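Local coordinates for haloacid dehalogenase-like hydrolase (Klebsiella pneumoniae subsp. pneumoniae, PDB 3PGV), which probably acts as a metal-dependent phosphatase of the Cof family within the haloacid dehalogenase superfamily, at residues Ser26-Thr31 / Ile66-Ile71; His37-Tyr42 / Asp73-Arg78. All blocks are in the same frame, centred on the assembly; numbering follows the deposited sequence.

Overall arrangement
Both contacts join chain that runs from the end of strand 23-27 into helix 41-51 to the region of helix 69-75, and their segments alternate along the chain. Interaction 1 pairs the metal-binding loop 26-31 with the start of that helix; interaction 2 sets segment 37-42 against its far end. Their centres are about 10 Å apart, and they touch where Asp-29 OD1 packs 3.6 Å from His-37 CD2. The calcium ion is bound within interaction 1, by Asp-27 and Asp-29 together with Asp-233, whereas the Leu-39 side chain of interaction 2 stays about 13 Å from it. A single helix thus meets the metal-site loop at one end and a more peripheral loop leading into helix 41-51 at the other.

Interaction 1: Ser26-Thr31 / Ile66-Ile71; sequences SDLDGT and IDVGQI. With CA (calcium ion), chain E.
The DxD loop at the C-terminal end of strand 23-27, the signature of the haloacid dehalogenase superfamily, meets the start of helix 69-75 through Leu-28, the residue between its two aspartates. The branched end of Leu-28 divides its contacts: CD1 approaches Val-68 CG1 at 4.3 Å, while CD2 lies 4.2 Å from Ile-71 CG2. All three side chains leave their backbones toward the opposite segment, and no hydrogen bond crosses between them. Val-68 also leans on Met-81 and Thr-83 of strand 80-83.

The aspartates on either side of Leu-28 hold the calcium ion. Asp-27 has its carboxylate anti to the backbone N (chi1 172°), and OD2 binds the metal at 2.2 Å; Asp-29 contributes its backbone O at 2.4 Å. Water 1 and Asp-233 are further ligands. Thr-31 OG1 donates to Asp-27 OD2 over 2.8 Å, reaching it on the anti side, 32° out of the carboxylate plane, while Asp-27 OD1 forms a salt bridge with Lys-210. The Asp-29 carboxylate, not being the group that binds the metal, is paired through OD1 with Arg-63.

Metal, hydroxyl and lysine together restrict rotation of the Asp-27 carboxylate. The apolar contact carries no directional bond, so the chemistry is split: polar groups fix the metal loop, and the methyl groups of Leu-28 rest against Val-68 and Ile-71 at the start of the helix.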
ATOM      1  N   SER A  26      -3.572   5.770  -7.382  1.00 32.81           N
ATOM      2  CA  SER A  26      -3.455   6.555  -6.181  1.00 32.12           C
ATOM      3  C   SER A  26      -3.397   5.716  -4.945  1.00 35.90           C
ATOM      4  O   SER A  26      -4.224   4.817  -4.758  1.00 35.83           O
ATOM      5  CB  SER A  26      -4.596   7.567  -6.079  1.00 35.24           C
ATOM      6  OG  SER A  26      -4.397   8.466  -4.995  1.00 39.95           O
ATOM      7  N   ASP A  27      -2.463   6.054  -4.049  1.00 31.36           N
ATOM      8  CA  ASP A  27      -2.442   5.539  -2.697  1.00 29.98           C
ATOM      9  C   ASP A  27      -3.710   6.087  -1.975  1.00 34.45           C
ATOM     10  O   ASP A  27      -4.330   7.044  -2.461  1.00 33.98           O
ATOM     11  CB  ASP A  27      -1.152   6.006  -1.976  1.00 30.90           C
ATOM     12  CG  ASP A  27      -1.101   5.697  -0.486  1.00 39.83           C
ATOM     13  OD1 ASP A  27      -1.580   4.609  -0.084  1.00 38.27           O
ATOM     14  OD2 ASP A  27      -0.561   6.535   0.275  1.00 43.73           O
ATOM     15  N   LEU A  28      -4.113   5.470  -0.864  1.00 31.51           N
ATOM     16  CA  LEU A  28      -5.320   5.907  -0.173  1.00 30.58           C
ATOM     17  C   LEU A  28      -5.027   6.757   1.054  1.00 35.29           C
ATOM     18  O   LEU A  28      -5.225   7.979   1.012  1.00 35.98           O
ATOM     19  CB  LEU A  28      -6.232   4.711   0.154  1.00 29.75           C
ATOM     20  CG  LEU A  28      -6.821   3.996  -1.081  1.00 33.70           C
ATOM     21  CD1 LEU A  28      -7.384   2.633  -0.716  1.00 33.07           C
ATOM     22  CD2 LEU A  28      -7.876   4.865  -1.770  1.00 38.15           C
ATOM     23  N   ASP A  29      -4.504   6.137   2.130  1.00 30.86           N
ATOM     24  CA  ASP A  29      -4.198   6.852   3.362  1.00 30.22           C
ATOM     25  C   ASP A  29      -3.110   7.880   3.146  1.00 35.28           C
ATOM     26  O   ASP A  29      -2.039   7.547   2.645  1.00 32.77           O
ATOM     27  CB  ASP A  29      -3.807   5.876   4.479  1.00 30.64           C
ATOM     28  CG  ASP A  29      -4.881   4.862   4.771  1.00 34.75           C
ATOM     29  OD1 ASP A  29      -5.892   5.237   5.393  1.00 36.68           O
ATOM     30  OD2 ASP A  29      -4.745   3.710   4.315  1.00 42.71           O
ATOM     31  N   GLY A  30      -3.405   9.138   3.508  1.00 34.22           N
ATOM     32  CA  GLY A  30      -2.459  10.245   3.381  1.00 33.44           C
ATOM     33  C   GLY A  30      -2.343  10.788   1.969  1.00 34.92           C
ATOM     34  O   GLY A  30      -1.589  11.731   1.735  1.00 34.82           O
ATOM     35  N   THR A  31      -3.091  10.192   1.008  1.00 28.92           N
ATOM     36  CA  THR A  31      -3.034  10.592  -0.395  1.00 28.23           C
ATOM     37  C   THR A  31      -4.429  11.019  -0.917  1.00 33.49           C
ATOM     38  O   THR A  31      -4.752  12.203  -0.896  1.00 35.12           O
ATOM     39  CB  THR A  31      -2.377   9.481  -1.223  1.00 32.53           C
ATOM     40  OG1 THR A  31      -1.096   9.173  -0.657  1.00 33.79           O
ATOM     41  CG2 THR A  31      -2.226   9.856  -2.673  1.00 28.95           C
ATOM     42  N   ILE A  66      -9.785  -6.832   3.066  1.00 33.50           N
ATOM     43  CA  ILE A  66     -10.931  -6.765   3.974  1.00 34.11           C
ATOM     44  C   ILE A  66     -11.027  -5.382   4.619  1.00 40.29           C
ATOM     45  O   ILE A  66     -12.132  -4.869   4.827  1.00 39.64           O
ATOM     46  CB  ILE A  66     -10.863  -7.903   5.037  1.00 36.47           C
ATOM     47  CG1 ILE A  66     -10.947  -9.289   4.362  1.00 36.12           C
ATOM     48  CG2 ILE A  66     -11.971  -7.735   6.115  1.00 36.20           C
ATOM     49  CD1 ILE A  66     -10.571 -10.463   5.283  1.00 39.75           C
ATOM     50  N   ASP A  67      -9.859  -4.749   4.860  1.00 38.69           N
ATOM     51  CA  ASP A  67      -9.740  -3.446   5.517  1.00 38.66           C
ATOM     52  C   ASP A  67     -10.029  -2.246   4.557  1.00 43.35           C
ATOM     53  O   ASP A  67     -10.033  -1.106   5.000  1.00 44.27           O
ATOM     54  CB  ASP A  67      -8.341  -3.313   6.145  1.00 40.62           C
ATOM     55  CG  ASP A  67      -8.318  -2.733   7.542  1.00 56.81           C
ATOM     56  OD1 ASP A  67      -9.325  -2.104   7.944  1.00 63.34           O
ATOM     57  OD2 ASP A  67      -7.278  -2.857   8.215  1.00 60.56           O
ATOM     58  N   VAL A  68     -10.282  -2.511   3.267  1.00 41.83           N
ATOM     59  CA  VAL A  68     -10.639  -1.438   2.314  1.00 42.44           C
ATOM     60  C   VAL A  68     -12.083  -1.578   1.831  1.00 46.87           C
ATOM     61  O   VAL A  68     -12.489  -0.890   0.892  1.00 47.20           O
ATOM     62  CB  VAL A  68      -9.638  -1.291   1.122  1.00 46.01           C
ATOM     63  CG1 VAL A  68      -8.276  -0.860   1.608  1.00 45.82           C
ATOM     64  CG2 VAL A  68      -9.545  -2.568   0.309  1.00 45.48           C
ATOM     65  N   GLY A  69     -12.842  -2.457   2.491  1.00 43.62           N
ATOM     66  CA  GLY A  69     -14.234  -2.737   2.153  1.00 44.78           C
ATOM     67  C   GLY A  69     -15.122  -1.513   2.109  1.00 49.04           C
ATOM     68  O   GLY A  69     -15.831  -1.295   1.123  1.00 49.18           O
ATOM     69  N   GLN A  70     -15.080  -0.691   3.168  1.00 46.56           N
ATOM     70  CA  GLN A  70     -15.917   0.504   3.231  1.00 48.30           C
ATOM     71  C   GLN A  70     -15.482   1.548   2.187  1.00 52.61           C
ATOM     72  O   GLN A  70     -16.336   2.221   1.603  1.00 54.54           O
ATOM     73  CB  GLN A  70     -15.934   1.099   4.649  1.00 49.86           C
ATOM     74  CG  GLN A  70     -17.116   2.043   4.882  1.00 69.51           C
ATOM     75  CD  GLN A  70     -17.051   2.781   6.204  1.00 91.12           C
ATOM     76  OE1 GLN A  70     -16.077   2.685   6.967  1.00 87.22           O
ATOM     77  NE2 GLN A  70     -18.069   3.583   6.471  1.00 82.80           N
ATOM     78  N   ILE A  71     -14.161   1.647   1.915  1.00 46.61           N
ATOM     79  CA  ILE A  71     -13.648   2.560   0.896  1.00 46.69           C
ATOM     80  C   ILE A  71     -14.142   2.159  -0.493  1.00 51.59           C
ATOM     81  O   ILE A  71     -14.701   3.002  -1.202  1.00 52.72           O
ATOM     82  CB  ILE A  71     -12.105   2.693   0.966  1.00 48.79           C
ATOM     83  CG1 ILE A  71     -11.684   3.432   2.268  1.00 48.82           C
ATOM     84  CG2 ILE A  71     -11.561   3.420  -0.287  1.00 49.55           C
ATOM     85  CD1 ILE A  71     -10.306   3.313   2.596  1.00 53.13           C
TER
HETATM   86 CA    CA E 267       0.052   6.423   2.375  1.00 37.85          CA
HETATM   87  O   HOH W   1       1.761   4.714   1.372  1.00 43.76           O

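Interaction 2: His37-Tyr42 / Asp73-Arg78; sequences HFLTPY and DNLGIR. With EDO (1,2-ethanediol), chain K.
Leu-39 carries this contact, reaching from the loop before helix 41-51 to the C-terminal end of helix 69-75. Its CB leaves the backbone toward the opposite segment, and with chi1 at -168° CG extends anti to the backbone N, which carries the branch across to the helix end. There the contact falls to one methyl. CD2 lies 3.8 Å from the backbone O of Asn-74 and equally 3.8 Å from Leu-75 CD2, so that a single carbon meets a carbonyl oxygen and an apolar tip together. The leucine side chains cross at about a right angle and touch methyl to methyl. Leu-75 starts out away from segment 37-42, and only its outer end returns to meet Leu-39.

Other parts of the fold close around this pair: Leu-39 also touches Leu-32 and Lys-44, while Leu-75 rests on Leu-47 of helix 41-51 and on Phe-59 of strand 56-60. Immediately after Leu-39, Thr-40 caps helix 41-51, its OG1 bonding to the backbone N of Ala-43 and to Asp-273.

Gly-76, with positive phi (86°), turns the chain out of the helix just beyond the contact. No hydrogen bond spans the two segments. The contact is mainly van der Waals, with one methyl beside a carbonyl oxygen and another methyl, while Thr-40 supplies directional bonds at the start of helix 41-51.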
ATOM      1  N   HIS A  37      -9.327  10.153   7.121  1.00 46.87           N
ATOM      2  CA  HIS A  37      -9.469   8.831   6.480  1.00 46.33           C
ATOM      3  C   HIS A  37     -10.774   8.651   5.709  1.00 49.14           C
ATOM      4  O   HIS A  37     -11.245   7.519   5.554  1.00 47.80           O
ATOM      5  CB  HIS A  37      -9.269   7.696   7.496  1.00 47.72           C
ATOM      6  CG  HIS A  37      -8.038   7.844   8.330  1.00 51.49           C
ATOM      7  ND1 HIS A  37      -8.038   8.622   9.490  1.00 53.81           N
ATOM      8  CD2 HIS A  37      -6.800   7.321   8.151  1.00 53.83           C
ATOM      9  CE1 HIS A  37      -6.812   8.551   9.971  1.00 53.48           C
ATOM     10  NE2 HIS A  37      -6.028   7.765   9.210  1.00 53.70           N
ATOM     11  N   PHE A  38     -11.328   9.748   5.167  1.00 46.57           N
ATOM     12  CA  PHE A  38     -12.564   9.679   4.401  1.00 47.84           C
ATOM     13  C   PHE A  38     -12.358  10.046   2.967  1.00 46.99           C
ATOM     14  O   PHE A  38     -11.471  10.847   2.642  1.00 44.83           O
ATOM     15  CB  PHE A  38     -13.654  10.592   5.010  1.00 53.11           C
ATOM     16  CG  PHE A  38     -13.985  10.317   6.453  1.00 57.47           C
ATOM     17  CD1 PHE A  38     -14.469   9.072   6.849  1.00 63.21           C
ATOM     18  CD2 PHE A  38     -13.896  11.322   7.407  1.00 62.30           C
ATOM     19  CE1 PHE A  38     -14.771   8.813   8.190  1.00 65.94           C
ATOM     20  CE2 PHE A  38     -14.224  11.071   8.745  1.00 67.30           C
ATOM     21  CZ  PHE A  38     -14.668   9.819   9.128  1.00 65.93           C
ATOM     22  N   LEU A  39     -13.233   9.527   2.099  1.00 41.37           N
ATOM     23  CA  LEU A  39     -13.295   9.937   0.716  1.00 41.08           C
ATOM     24  C   LEU A  39     -14.337  11.056   0.625  1.00 45.80           C
ATOM     25  O   LEU A  39     -15.512  10.825   0.925  1.00 47.33           O
ATOM     26  CB  LEU A  39     -13.699   8.739  -0.174  1.00 40.95           C
ATOM     27  CG  LEU A  39     -13.532   8.925  -1.673  1.00 45.77           C
ATOM     28  CD1 LEU A  39     -12.082   9.115  -2.041  1.00 43.28           C
ATOM     29  CD2 LEU A  39     -14.078   7.738  -2.414  1.00 53.20           C
ATOM     30  N   THR A  40     -13.887  12.291   0.367  1.00 40.41           N
ATOM     31  CA  THR A  40     -14.785  13.443   0.343  1.00 41.01           C
ATOM     32  C   THR A  40     -15.756  13.365  -0.830  1.00 46.46           C
ATOM     33  O   THR A  40     -15.403  12.840  -1.891  1.00 46.23           O
ATOM     34  CB  THR A  40     -13.987  14.762   0.291  1.00 43.04           C
ATOM     35  OG1 THR A  40     -13.286  14.834  -0.947  1.00 42.67           O
ATOM     36  CG2 THR A  40     -13.027  14.926   1.478  1.00 38.08           C
ATOM     37  N   PRO A  41     -16.946  13.998  -0.712  1.00 43.86           N
ATOM     38  CA  PRO A  41     -17.858  14.054  -1.869  1.00 45.60           C
ATOM     39  C   PRO A  41     -17.196  14.683  -3.109  1.00 50.38           C
ATOM     40  O   PRO A  41     -17.486  14.269  -4.244  1.00 50.39           O
ATOM     41  CB  PRO A  41     -19.024  14.907  -1.351  1.00 48.68           C
ATOM     42  CG  PRO A  41     -18.978  14.745   0.130  1.00 52.00           C
ATOM     43  CD  PRO A  41     -17.525  14.676   0.467  1.00 45.52           C
ATOM     44  N   TYR A  42     -16.258  15.647  -2.889  1.00 46.73           N
ATOM     45  CA  TYR A  42     -15.505  16.285  -3.973  1.00 47.17           C
ATOM     46  C   TYR A  42     -14.642  15.263  -4.688  1.00 49.82           C
ATOM     47  O   TYR A  42     -14.568  15.272  -5.920  1.00 51.03           O
ATOM     48  CB  TYR A  42     -14.625  17.439  -3.427  1.00 47.35           C
ATOM     49  CG  TYR A  42     -13.820  18.148  -4.501  1.00 48.00           C
ATOM     50  CD1 TYR A  42     -12.558  17.696  -4.866  1.00 47.98           C
ATOM     51  CD2 TYR A  42     -14.330  19.261  -5.161  1.00 50.56           C
ATOM     52  CE1 TYR A  42     -11.832  18.317  -5.879  1.00 48.18           C
ATOM     53  CE2 TYR A  42     -13.606  19.902  -6.164  1.00 51.65           C
ATOM     54  CZ  TYR A  42     -12.352  19.434  -6.511  1.00 54.42           C
ATOM     55  OH  TYR A  42     -11.631  20.076  -7.482  1.00 55.47           O
ATOM     56  N   ASP A  73     -16.742   0.324  -1.274  1.00 50.76           N
ATOM     57  CA  ASP A  73     -18.206   0.491  -1.320  1.00 53.37           C
ATOM     58  C   ASP A  73     -18.610   1.974  -1.521  1.00 58.64           C
ATOM     59  O   ASP A  73     -19.749   2.255  -1.893  1.00 61.35           O
ATOM     60  CB  ASP A  73     -18.864  -0.067  -0.027  1.00 56.43           C
ATOM     61  CG  ASP A  73     -18.783  -1.585   0.138  1.00 71.22           C
ATOM     62  OD1 ASP A  73     -18.555  -2.289  -0.885  1.00 73.24           O
ATOM     63  OD2 ASP A  73     -19.002  -2.071   1.275  1.00 74.95           O
ATOM     64  N   ASN A  74     -17.677   2.912  -1.270  1.00 52.82           N
ATOM     65  CA  ASN A  74     -17.960   4.341  -1.388  1.00 51.89           C
ATOM     66  C   ASN A  74     -17.264   5.033  -2.577  1.00 51.59           C
ATOM     67  O   ASN A  74     -17.513   6.214  -2.812  1.00 51.65           O
ATOM     68  CB  ASN A  74     -17.646   5.062  -0.077  1.00 52.55           C
ATOM     69  CG  ASN A  74     -18.640   4.771   1.015  1.00 72.49           C
ATOM     70  OD1 ASN A  74     -19.856   4.939   0.851  1.00 75.11           O
ATOM     71  ND2 ASN A  74     -18.146   4.377   2.165  1.00 58.19           N
ATOM     72  N   LEU A  75     -16.411   4.302  -3.338  1.00 45.03           N
ATOM     73  CA  LEU A  75     -15.728   4.892  -4.501  1.00 43.66           C
ATOM     74  C   LEU A  75     -16.730   5.399  -5.548  1.00 50.56           C
ATOM     75  O   LEU A  75     -16.569   6.506  -6.081  1.00 49.88           O
ATOM     76  CB  LEU A  75     -14.763   3.894  -5.143  1.00 41.74           C
ATOM     77  CG  LEU A  75     -13.535   3.504  -4.318  1.00 43.12           C
ATOM     78  CD1 LEU A  75     -12.819   2.339  -4.950  1.00 42.05           C
ATOM     79  CD2 LEU A  75     -12.578   4.695  -4.134  1.00 42.03           C
ATOM     80  N   GLY A  76     -17.762   4.593  -5.817  1.00 49.22           N
ATOM     81  CA  GLY A  76     -18.790   4.930  -6.793  1.00 51.06           C
ATOM     82  C   GLY A  76     -18.425   4.529  -8.205  1.00 56.82           C
ATOM     83  O   GLY A  76     -19.228   4.702  -9.130  1.00 60.49           O
ATOM     84  N   ILE A  77     -17.211   3.976  -8.387  1.00 50.49           N
ATOM     85  CA  ILE A  77     -16.714   3.534  -9.699  1.00 49.53           C
ATOM     86  C   ILE A  77     -16.132   2.126  -9.617  1.00 54.34           C
ATOM     87  O   ILE A  77     -15.745   1.677  -8.542  1.00 52.44           O
ATOM     88  CB  ILE A  77     -15.670   4.538 -10.281  1.00 51.25           C
ATOM     89  CG1 ILE A  77     -14.421   4.650  -9.348  1.00 48.35           C
ATOM     90  CG2 ILE A  77     -16.317   5.929 -10.543  1.00 52.75           C
ATOM     91  CD1 ILE A  77     -13.222   5.233  -9.992  1.00 44.11           C
ATOM     92  N   ARG A  78     -16.042   1.443 -10.763  1.00 53.71           N
ATOM     93  CA  ARG A  78     -15.439   0.112 -10.837  1.00 52.63           C
ATOM     94  C   ARG A  78     -13.949   0.307 -11.057  1.00 55.47           C
ATOM     95  O   ARG A  78     -13.555   1.048 -11.970  1.00 56.85           O
ATOM     96  CB  ARG A  78     -16.059  -0.719 -12.009  1.00 53.29           C
ATOM     97  CG  ARG A  78     -17.602  -0.641 -12.128  1.00 64.10           C
ATOM     98  CD  ARG A  78     -18.331  -1.828 -11.521  1.00 65.71           C
ATOM     99  NE  ARG A  78     -17.962  -3.079 -12.167  1.00 59.49           N
ATOM    100  CZ  ARG A  78     -18.316  -4.267 -11.712  1.00 69.74           C
ATOM    101  NH1 ARG A  78     -19.081  -4.370 -10.635  1.00 52.85           N
ATOM    102  NH2 ARG A  78     -17.895  -5.369 -12.319  1.00 58.35           N
TER
HETATM  103  C1  EDO K 287     -12.046  -2.864 -13.028  1.00 58.41           C
HETATM  104  O1  EDO K 287     -11.731  -4.249 -12.870  1.00 58.14           O
HETATM  105  C2  EDO K 287     -12.813  -2.655 -14.330  1.00 59.42           C
HETATM  106  O2  EDO K 287     -13.368  -1.329 -14.354  1.00 69.15           O